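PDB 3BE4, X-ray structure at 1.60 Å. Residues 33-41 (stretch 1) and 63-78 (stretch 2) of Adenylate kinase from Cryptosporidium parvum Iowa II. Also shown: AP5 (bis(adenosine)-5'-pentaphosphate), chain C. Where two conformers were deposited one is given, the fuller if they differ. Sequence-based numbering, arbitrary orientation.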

ATOM      1  N   HIS A  33       2.998   8.940  -2.811  1.00 16.97           N
ATOM      2  CA  HIS A  33       2.649   7.602  -2.418  1.00 18.82           C
ATOM      3  C   HIS A  33       1.636   7.752  -1.247  1.00 19.63           C
ATOM      4  O   HIS A  33       1.995   8.313  -0.177  1.00 18.35           O
ATOM      5  N   LEU A  34       0.424   7.207  -1.405  1.00 17.85           N
ATOM      6  CA  LEU A  34      -0.518   7.221  -0.331  1.00 20.56           C
ATOM      7  C   LEU A  34      -0.832   5.817   0.202  1.00 19.97           C
ATOM      8  O   LEU A  34      -1.547   5.113  -0.490  1.00 18.35           O
ATOM      9  N   SER A  35      -0.148   5.412   1.278  1.00 19.62           N
ATOM     10  CA  SER A  35      -0.403   4.169   1.931  1.00 19.91           C
ATOM     11  C   SER A  35      -1.330   4.544   3.059  1.00 18.33           C
ATOM     12  O   SER A  35      -0.823   5.197   3.990  1.00 20.80           O
ATOM     13  N   THR A  36      -2.639   4.087   3.059  1.00 17.60           N
ATOM     14  CA  THR A  36      -3.428   4.453   4.140  1.00 18.03           C
ATOM     15  C   THR A  36      -2.979   3.706   5.458  1.00 15.68           C
ATOM     16  O   THR A  36      -3.192   4.290   6.558  1.00 17.19           O
ATOM     17  N   GLY A  37      -2.256   2.620   5.346  1.00 15.11           N
ATOM     18  CA  GLY A  37      -1.708   1.971   6.597  1.00 16.33           C
ATOM     19  C   GLY A  37      -0.584   2.882   7.159  1.00 16.34           C
ATOM     20  O   GLY A  37      -0.599   3.152   8.373  1.00 21.56           O
ATOM     21  N   ASP A  38       0.301   3.370   6.314  1.00 20.37           N
ATOM     22  CA  ASP A  38       1.288   4.271   6.909  1.00 21.67           C
ATOM     23  C   ASP A  38       0.678   5.555   7.425  1.00 22.07           C
ATOM     24  O   ASP A  38       1.169   6.067   8.447  1.00 23.75           O
ATOM     25  N   MET A  39      -0.316   6.124   6.754  1.00 20.19           N
ATOM     26  CA  MET A  39      -1.082   7.313   7.137  1.00 23.82           C
ATOM     27  C   MET A  39      -1.800   7.123   8.481  1.00 24.98           C
ATOM     28  O   MET A  39      -1.778   7.977   9.365  1.00 25.46           O
ATOM     29  N   LEU A  40      -2.395   5.944   8.642  1.00 22.28           N
ATOM     30  CA  LEU A  40      -2.950   5.608   9.963  1.00 23.47           C
ATOM     31  C   LEU A  40      -1.912   5.478  11.034  1.00 25.36           C
ATOM     32  O   LEU A  40      -2.183   6.038  12.108  1.00 28.25           O
ATOM     33  N   ARG A  41      -0.775   4.795  10.828  1.00 26.06           N
ATOM     34  CA  ARG A  41       0.300   4.684  11.793  1.00 30.00           C
ATOM     35  C   ARG A  41       0.830   6.094  12.091  1.00 33.14           C
ATOM     36  O   ARG A  41       1.061   6.426  13.266  1.00 37.92           O
ATOM     37  N   PHE A  63     -10.150  -4.017   9.310  1.00 17.21           N
ATOM     38  CA  PHE A  63     -10.254  -2.777   8.656  1.00 16.75           C
ATOM     39  C   PHE A  63     -10.721  -1.647   9.548  1.00 20.11           C
ATOM     40  O   PHE A  63     -11.686  -1.811  10.314  1.00 20.73           O
ATOM     41  N   VAL A  64     -10.142  -0.440   9.384  1.00 18.46           N
ATOM     42  CA  VAL A  64     -10.694   0.692   9.995  1.00 20.78           C
ATOM     43  C   VAL A  64     -11.887   1.088   9.138  1.00 19.71           C
ATOM     44  O   VAL A  64     -11.993   0.693   7.964  1.00 21.22           O
ATOM     45  N   GLY A  65     -12.776   1.899   9.700  1.00 20.23           N
ATOM     46  CA  GLY A  65     -13.985   2.385   8.977  1.00 21.14           C
ATOM     47  C   GLY A  65     -13.766   3.036   7.592  1.00 21.82           C
ATOM     48  O   GLY A  65     -12.753   3.792   7.402  1.00 20.52           O
ATOM     49  N   ASP A  66     -14.591   2.737   6.603  1.00 21.16           N
ATOM     50  CA  ASP A  66     -14.479   3.324   5.271  1.00 19.85           C
ATOM     51  C   ASP A  66     -14.404   4.830   5.342  1.00 24.58           C
ATOM     52  O   ASP A  66     -13.606   5.481   4.621  1.00 24.43           O
ATOM     53  N   GLU A  67     -15.209   5.443   6.196  1.00 24.76           N
ATOM     54  CA  GLU A  67     -15.330   6.877   6.238  0.50 25.56           C
ATOM     55  C   GLU A  67     -14.052   7.532   6.780  1.00 25.50           C
ATOM     56  O   GLU A  67     -13.682   8.613   6.347  1.00 27.18           O
ATOM     57  N   ILE A  68     -13.414   6.888   7.709  1.00 24.53           N
ATOM     58  CA  ILE A  68     -12.186   7.392   8.285  1.00 23.61           C
ATOM     59  C   ILE A  68     -11.089   7.416   7.163  1.00 25.45           C
ATOM     60  O   ILE A  68     -10.387   8.445   6.985  1.00 24.40           O
ATOM     61  N   VAL A  69     -10.892   6.301   6.466  1.00 21.38           N
ATOM     62  CA  VAL A  69      -9.880   6.312   5.486  0.50 21.78           C
ATOM     63  C   VAL A  69     -10.225   7.161   4.287  1.00 22.55           C
ATOM     64  O   VAL A  69      -9.348   7.831   3.701  1.00 22.64           O
ATOM     65  N   LEU A  70     -11.502   7.166   3.855  1.00 20.06           N
ATOM     66  CA  LEU A  70     -11.862   8.087   2.752  1.00 20.93           C
ATOM     67  C   LEU A  70     -11.570   9.571   3.162  1.00 22.54           C
ATOM     68  O   LEU A  70     -11.112  10.345   2.327  1.00 23.67           O
ATOM     69  N   GLY A  71     -11.736   9.899   4.444  1.00 22.31           N
ATOM     70  CA  GLY A  71     -11.464  11.273   4.970  1.00 21.50           C
ATOM     71  C   GLY A  71     -10.007  11.601   4.774  1.00 21.98           C
ATOM     72  O   GLY A  71      -9.651  12.706   4.353  1.00 25.36           O
ATOM     73  N   LEU A  72      -9.177  10.638   5.123  1.00 21.45           N
ATOM     74  CA  LEU A  72      -7.694  10.884   5.067  1.00 21.63           C
ATOM     75  C   LEU A  72      -7.273  10.983   3.620  1.00 22.13           C
ATOM     76  O   LEU A  72      -6.392  11.875   3.308  1.00 21.96           O
ATOM     77  N   VAL A  73      -7.817  10.171   2.728  1.00 20.51           N
ATOM     78  CA  VAL A  73      -7.407  10.258   1.301  1.00 19.01           C
ATOM     79  C   VAL A  73      -7.956  11.566   0.704  1.00 21.37           C
ATOM     80  O   VAL A  73      -7.265  12.262  -0.032  1.00 20.09           O
ATOM     81  N   LYS A  74      -9.237  11.876   0.951  1.00 20.23           N
ATOM     82  CA  LYS A  74      -9.800  13.095   0.400  1.00 21.85           C
ATOM     83  C   LYS A  74      -8.954  14.307   0.848  1.00 20.10           C
ATOM     84  O   LYS A  74      -8.788  15.216   0.036  1.00 20.63           O
ATOM     85  N   GLU A  75      -8.482  14.331   2.089  1.00 20.98           N
ATOM     86  CA  GLU A  75      -7.730  15.428   2.635  1.00 23.34           C
ATOM     87  C   GLU A  75      -6.490  15.585   1.739  1.00 22.62           C
ATOM     88  O   GLU A  75      -6.103  16.741   1.311  1.00 24.79           O
ATOM     89  N   LYS A  76      -5.871  14.467   1.327  1.00 21.53           N
ATOM     90  CA  LYS A  76      -4.628  14.625   0.452  0.50 20.12           C
ATOM     91  C   LYS A  76      -4.960  15.253  -0.848  1.00 18.61           C
ATOM     92  O   LYS A  76      -4.233  16.161  -1.400  1.00 20.74           O
ATOM     93  N   PHE A  77      -6.015  14.771  -1.518  1.00 18.86           N
ATOM     94  CA  PHE A  77      -6.468  15.326  -2.782  1.00 17.52           C
ATOM     95  C   PHE A  77      -6.836  16.782  -2.626  1.00 20.74           C
ATOM     96  O   PHE A  77      -6.396  17.566  -3.466  1.00 21.54           O
ATOM     97  N   ASP A  78      -7.541  17.116  -1.541  1.00 21.29           N
ATOM     98  CA  ASP A  78      -8.030  18.519  -1.409  1.00 22.22           C
ATOM     99  C   ASP A  78      -6.810  19.464  -1.226  1.00 22.95           C
ATOM    100  O   ASP A  78      -6.858  20.681  -1.594  1.00 24.88           O
TER

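Which side chains does the first stretch send into the contact? Leu 34, Thr 36, Met 39 and Leu 40 all point toward the second stretch, the first from the strand and the others from the helix that follows. Helix 66-78 runs almost antiparallel to the strand and nearly perpendicular to helix 36-41, and meets both elements. No hydrogen bond crosses between the stretches; the contact is made by apolar packing.

How do the leucines and the methionine fit? Leu 34, with chi1 m and chi2 p, places CD2 3.7 Å from Lys 76 CG and 4.4 Å from Phe 77 CE2, using the aliphatic part of the lysine as a packing surface. Met 39 is m, t, p: its last torsion turns CE to within 3.7 Å of Leu 72 CB. Leu 40 (m, t) spreads its methyls, with CD2 3.8 Å from Leu 72 CD1 and CD1 4.0 Å from Val 64 CG2. Leu 72 answers with the same m, t conformation.

Why does Thr 36 sit at an unusual chi1? Its angle of 34° lies between wells, and both branches are engaged. CG2 presses against Val 69 CG1 at a tight 3.1 Å and lies 3.5 Å from Val 73 CG2, while OG1 donates a hydrogen bond to AP5 N7A at 2.8 Å. Val 69 and Val 73 are both t.

What does the bound AP5 add? One of its adenines takes a hydrogen bond at N3A from Val 64 N (3.1 Å), and Leu 40 CD1 approaches N9A at 3.6 Å, so residues of the contact also line the base. Arg 41, out of reach of the second stretch, bonds through NH1 to phosphate oxygen O1A of AP5 at 2.7 Å. Gly 37 leaves space beside the ligand: a CB there would clash with that same oxygen.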

ATOM      1  CB  HIS A  33       3.908   6.987  -1.910  1.00 18.93           C
ATOM      2  CG  HIS A  33       3.675   5.659  -1.290  1.00 18.66           C
ATOM      3  ND1 HIS A  33       4.502   5.185  -0.309  1.00 21.68           N
ATOM      4  CD2 HIS A  33       2.736   4.693  -1.531  1.00 19.48           C
ATOM      5  CE1 HIS A  33       4.076   3.981   0.092  1.00 20.81           C
ATOM      6  NE2 HIS A  33       3.038   3.643  -0.679  1.00 17.29           N
ATOM      7  CB  LEU A  34      -1.827   7.849  -0.811  1.00 21.24           C
ATOM      8  CG  LEU A  34      -1.972   9.411  -0.985  1.00 27.78           C
ATOM      9  CD1 LEU A  34      -1.278   9.874  -2.119  1.00 30.96           C
ATOM     10  CD2 LEU A  34      -3.451   9.817  -1.239  1.00 26.60           C
ATOM     11  CB  SER A  35       0.901   3.567   2.417  1.00 19.47           C
ATOM     12  OG  SER A  35       0.703   2.594   3.432  1.00 23.40           O
ATOM     13  CB  THR A  36      -4.875   4.038   3.857  1.00 17.82           C
ATOM     14  OG1 THR A  36      -4.844   2.863   3.111  1.00 16.76           O
ATOM     15  CG2 THR A  36      -5.547   5.124   2.973  1.00 23.61           C
ATOM     16  CB  ASP A  38       2.329   4.698   5.835  1.00 21.33           C
ATOM     17  CG  ASP A  38       3.219   3.542   5.288  1.00 27.08           C
ATOM     18  OD1 ASP A  38       3.320   2.328   5.877  1.00 26.42           O
ATOM     19  OD2 ASP A  38       3.919   3.838   4.192  1.00 26.66           O
ATOM     20  CB  MET A  39      -2.067   7.773   6.058  1.00 25.45           C
ATOM     21  CG  MET A  39      -1.413   8.237   4.756  1.00 25.79           C
ATOM     22  SD  MET A  39      -2.459   8.039   3.212  1.00 31.19           S
ATOM     23  CE  MET A  39      -3.912   9.021   3.641  1.00 20.80           C
ATOM     24  CB  LEU A  40      -3.767   4.293   9.858  1.00 21.00           C
ATOM     25  CG  LEU A  40      -5.089   4.440   9.093  1.00 21.02           C
ATOM     26  CD1 LEU A  40      -5.604   3.007   8.788  1.00 21.23           C
ATOM     27  CD2 LEU A  40      -6.160   5.214   9.884  1.00 25.08           C
ATOM     28  CB  ARG A  41       1.426   3.807  11.319  1.00 30.62           C
ATOM     29  CG  ARG A  41       0.984   2.384  11.513  1.00 32.34           C
ATOM     30  CD  ARG A  41       2.020   1.336  11.710  1.00 39.05           C
ATOM     31  NE  ARG A  41       1.900   0.786  10.476  1.00 42.85           N
ATOM     32  CZ  ARG A  41       1.031  -0.136  10.036  1.00 37.49           C
ATOM     33  NH1 ARG A  41       1.152  -0.067   8.835  1.00 22.69           N
ATOM     34  NH2 ARG A  41       0.177  -1.101  10.661  1.00 33.42           N
ATOM     35  CB  PHE A  63     -11.219  -2.772   7.480  1.00 18.65           C
ATOM     36  CG  PHE A  63     -10.776  -3.625   6.350  1.00 15.53           C
ATOM     37  CD1 PHE A  63      -9.466  -4.248   6.297  1.00 17.89           C
ATOM     38  CD2 PHE A  63     -11.663  -3.803   5.256  1.00 22.15           C
ATOM     39  CE1 PHE A  63      -9.052  -5.031   5.137  1.00 21.03           C
ATOM     40  CE2 PHE A  63     -11.298  -4.574   4.136  1.00 23.80           C
ATOM     41  CZ  PHE A  63      -9.954  -5.116   3.997  1.00 18.89           C
ATOM     42  CB  VAL A  64      -9.560   1.777  10.015  1.00 22.86           C
ATOM     43  CG1 VAL A  64     -10.065   3.162  10.361  1.00 30.31           C
ATOM     44  CG2 VAL A  64      -8.447   1.294  10.972  1.00 21.90           C
ATOM     45  CB  ASP A  66     -15.681   2.954   4.459  1.00 22.57           C
ATOM     46  CG  ASP A  66     -15.609   1.474   3.965  1.00 25.86           C
ATOM     47  OD1 ASP A  66     -14.498   0.794   3.866  1.00 23.88           O
ATOM     48  OD2 ASP A  66     -16.717   0.881   3.608  1.00 30.99           O
ATOM     49  CB  GLU A  67     -16.629   7.270   6.997  0.50 26.45           C
ATOM     50  CG  GLU A  67     -17.001   6.656   8.393  0.50 29.13           C
ATOM     51  CD  GLU A  67     -16.613   5.206   8.703  0.50 28.91           C
ATOM     52  OE1 GLU A  67     -17.105   4.243   8.026  0.50 25.84           O
ATOM     53  OE2 GLU A  67     -15.795   5.091   9.657  0.50 26.87           O
ATOM     54  CB  ILE A  68     -11.740   6.452   9.414  1.00 24.66           C
ATOM     55  CG1 ILE A  68     -12.730   6.702  10.576  1.00 26.22           C
ATOM     56  CG2 ILE A  68     -10.353   6.817   9.915  1.00 22.50           C
ATOM     57  CD1 ILE A  68     -12.598   5.696  11.748  1.00 35.32           C
ATOM     58  CB  VAL A  69      -9.441   4.921   5.153  0.50 22.57           C
ATOM     59  CG1 VAL A  69      -8.439   4.994   4.126  0.50 21.22           C
ATOM     60  CG2 VAL A  69      -8.946   4.222   6.444  0.50 22.63           C
ATOM     61  CB  LEU A  70     -13.368   7.948   2.509  1.00 20.19           C
ATOM     62  CG  LEU A  70     -13.596   6.795   1.517  1.00 21.68           C
ATOM     63  CD1 LEU A  70     -15.087   6.258   1.570  1.00 26.52           C
ATOM     64  CD2 LEU A  70     -13.246   7.141   0.071  1.00 24.19           C
ATOM     65  CB  LEU A  72      -6.878   9.766   5.714  1.00 24.31           C
ATOM     66  CG  LEU A  72      -7.090   9.582   7.226  1.00 25.76           C
ATOM     67  CD1 LEU A  72      -6.303   8.302   7.645  1.00 29.60           C
ATOM     68  CD2 LEU A  72      -6.684  10.849   7.925  1.00 30.46           C
ATOM     69  CB  VAL A  73      -7.883   9.055   0.567  1.00 18.08           C
ATOM     70  CG1 VAL A  73      -7.792   9.214  -0.957  1.00 21.90           C
ATOM     71  CG2 VAL A  73      -7.080   7.778   1.196  1.00 21.78           C
ATOM     72  CB  LYS A  74     -11.219  13.230   1.033  1.00 21.97           C
ATOM     73  CG  LYS A  74     -12.000  14.473   0.462  1.00 28.92           C
ATOM     74  CD  LYS A  74     -13.539  14.323   0.490  1.00 29.49           C
ATOM     75  CE  LYS A  74     -14.117  15.475  -0.376  1.00 37.61           C
ATOM     76  NZ  LYS A  74     -14.033  16.771   0.335  1.00 40.62           N
ATOM     77  CB  GLU A  75      -7.338  15.152   4.071  1.00 25.90           C
ATOM     78  CG  GLU A  75      -6.450  16.243   4.639  1.00 29.78           C
ATOM     79  CD  GLU A  75      -6.109  16.046   6.107  0.50 28.85           C
ATOM     80  OE1 GLU A  75      -5.728  14.923   6.525  0.50 26.58           O
ATOM     81  OE2 GLU A  75      -6.125  17.070   6.834  0.50 32.69           O
ATOM     82  CB  LYS A  76      -4.030  13.267   0.129  0.50 18.78           C
ATOM     83  CG  LYS A  76      -3.564  12.478   1.348  0.50 21.70           C
ATOM     84  CD  LYS A  76      -2.184  12.893   1.768  0.50 26.15           C
ATOM     85  CE  LYS A  76      -2.001  12.677   3.270  0.50 27.88           C
ATOM     86  NZ  LYS A  76      -0.799  13.483   3.733  0.50 29.84           N
ATOM     87  CB  PHE A  77      -7.674  14.548  -3.283  1.00 19.62           C
ATOM     88  CG  PHE A  77      -7.216  13.280  -4.010  1.00 18.03           C
ATOM     89  CD1 PHE A  77      -6.921  13.275  -5.371  1.00 20.46           C
ATOM     90  CD2 PHE A  77      -7.109  12.044  -3.307  1.00 22.52           C
ATOM     91  CE1 PHE A  77      -6.484  12.107  -6.091  1.00 20.28           C
ATOM     92  CE2 PHE A  77      -6.676  10.804  -3.996  1.00 19.92           C
ATOM     93  CZ  PHE A  77      -6.429  10.815  -5.361  1.00 20.66           C
ATOM     94  CB  ASP A  78      -8.929  18.623  -0.190  1.00 22.12           C
ATOM     95  CG  ASP A  78     -10.398  18.010  -0.490  1.00 25.65           C
ATOM     96  OD1 ASP A  78     -10.714  17.751  -1.653  1.00 31.80           O
ATOM     97  OD2 ASP A  78     -11.115  17.865   0.505  1.00 31.30           O
TER
HETATM   98  PA  AP5 C 219      -0.851  -1.586   5.746  1.00 15.11           P
HETATM   99  O1A AP5 C 219       0.313  -0.845   6.426  1.00 18.13           O
HETATM  100  O2A AP5 C 219      -1.176  -1.289   4.358  1.00 15.16           O
HETATM  101  O3A AP5 C 219      -0.631  -3.162   5.924  1.00 16.83           O
HETATM  102  PB  AP5 C 219      -1.103  -4.390   5.033  1.00 16.08           P
HETATM  103  O1B AP5 C 219      -2.316  -4.074   4.301  1.00 16.45           O
HETATM  104  O2B AP5 C 219      -1.029  -5.628   5.936  1.00 19.85           O
HETATM  105  O3B AP5 C 219       0.174  -4.430   3.941  1.00 13.84           O
HETATM  106  PG  AP5 C 219       1.714  -4.338   4.211  1.00 14.71           P
HETATM  107  O1G AP5 C 219       2.050  -5.319   5.280  1.00 18.39           O
HETATM  108  O2G AP5 C 219       2.030  -2.910   4.389  1.00 14.71           O
HETATM  109  O3G AP5 C 219       2.157  -4.902   2.803  1.00 14.83           O
HETATM  110  PD  AP5 C 219       2.961  -4.287   1.523  1.00 13.66           P
HETATM  111  O1D AP5 C 219       3.191  -2.859   1.773  1.00 13.80           O
HETATM  112  O2D AP5 C 219       2.227  -4.766   0.340  1.00 14.57           O
HETATM  113  O3D AP5 C 219       4.317  -5.135   1.557  1.00 13.36           O
HETATM  114  PE  AP5 C 219       5.785  -4.624   1.905  1.00 13.64           P
HETATM  115  O1E AP5 C 219       5.774  -4.044   3.218  1.00 13.89           O
HETATM  116  O2E AP5 C 219       6.371  -3.808   0.770  1.00 15.96           O
HETATM  117  O5F AP5 C 219      -2.226  -1.396   6.538  1.00 14.64           O
HETATM  118  C5F AP5 C 219      -2.059  -1.493   7.962  1.00 16.38           C
HETATM  119  C4F AP5 C 219      -3.533  -1.756   8.479  1.00 15.09           C
HETATM  120  O4F AP5 C 219      -4.171  -0.502   8.525  1.00 15.00           O
HETATM  121  C3F AP5 C 219      -4.428  -2.640   7.694  1.00 17.91           C
HETATM  122  O3F AP5 C 219      -4.218  -4.003   7.991  1.00 18.02           O
HETATM  123  C2F AP5 C 219      -5.765  -2.120   8.262  1.00 17.65           C
HETATM  124  O2F AP5 C 219      -5.927  -2.510   9.681  1.00 21.54           O
HETATM  125  C1F AP5 C 219      -5.582  -0.614   8.239  1.00 15.62           C
HETATM  126  N9A AP5 C 219      -5.909  -0.083   6.942  1.00 15.05           N
HETATM  127  C8A AP5 C 219      -4.938   0.448   6.048  1.00 10.84           C
HETATM  128  N7A AP5 C 219      -5.526   0.878   4.944  1.00 14.41           N
HETATM  129  C5A AP5 C 219      -6.912   0.684   5.114  1.00 16.28           C
HETATM  130  C6A AP5 C 219      -7.986   1.006   4.308  1.00 16.56           C
HETATM  131  N6A AP5 C 219      -7.980   1.450   3.046  1.00 15.28           N
HETATM  132  N1A AP5 C 219      -9.242   0.643   4.856  1.00 16.27           N
HETATM  133  C2A AP5 C 219      -9.298   0.162   6.079  1.00 16.18           C
HETATM  134  N3A AP5 C 219      -8.278  -0.159   6.904  1.00 16.14           N
HETATM  135  C4A AP5 C 219      -7.011   0.203   6.399  1.00 15.62           C
HETATM  136  O5J AP5 C 219       6.567  -5.984   1.839  1.00 13.78           O
HETATM  137  C5J AP5 C 219       6.386  -7.014   2.930  1.00 13.71           C
HETATM  138  C4J AP5 C 219       7.760  -7.708   3.046  1.00 14.30           C
HETATM  139  O4J AP5 C 219       8.181  -8.418   1.865  1.00 11.67           O
HETATM  140  C3J AP5 C 219       8.857  -6.741   3.498  1.00 14.21           C
HETATM  141  O3J AP5 C 219       9.720  -7.405   4.397  1.00 14.53           O
HETATM  142  C2J AP5 C 219       9.551  -6.605   2.178  1.00 12.96           C
HETATM  143  O2J AP5 C 219      10.928  -6.305   2.354  1.00 15.46           O
HETATM  144  C1J AP5 C 219       9.563  -7.894   1.479  1.00 13.73           C
HETATM  145  N9B AP5 C 219       9.525  -7.948   0.051  1.00 12.49           N
HETATM  146  C8B AP5 C 219       8.939  -7.021  -0.809  1.00 13.75           C
HETATM  147  N7B AP5 C 219       9.066  -7.482  -2.067  1.00 16.98           N
HETATM  148  C5B AP5 C 219       9.728  -8.686  -2.026  1.00 16.20           C
HETATM  149  C6B AP5 C 219       9.990  -9.702  -2.999  1.00 15.01           C
HETATM  150  N6B AP5 C 219       9.669  -9.492  -4.276  1.00 18.38           N
HETATM  151  N1B AP5 C 219      10.633 -10.830  -2.589  1.00 15.05           N
HETATM  152  C2B AP5 C 219      10.881 -11.042  -1.224  1.00 14.54           C
HETATM  153  N3B AP5 C 219      10.571 -10.149  -0.236  1.00 13.59           N
HETATM  154  C4B AP5 C 219       9.901  -9.001  -0.619  1.00 13.91           C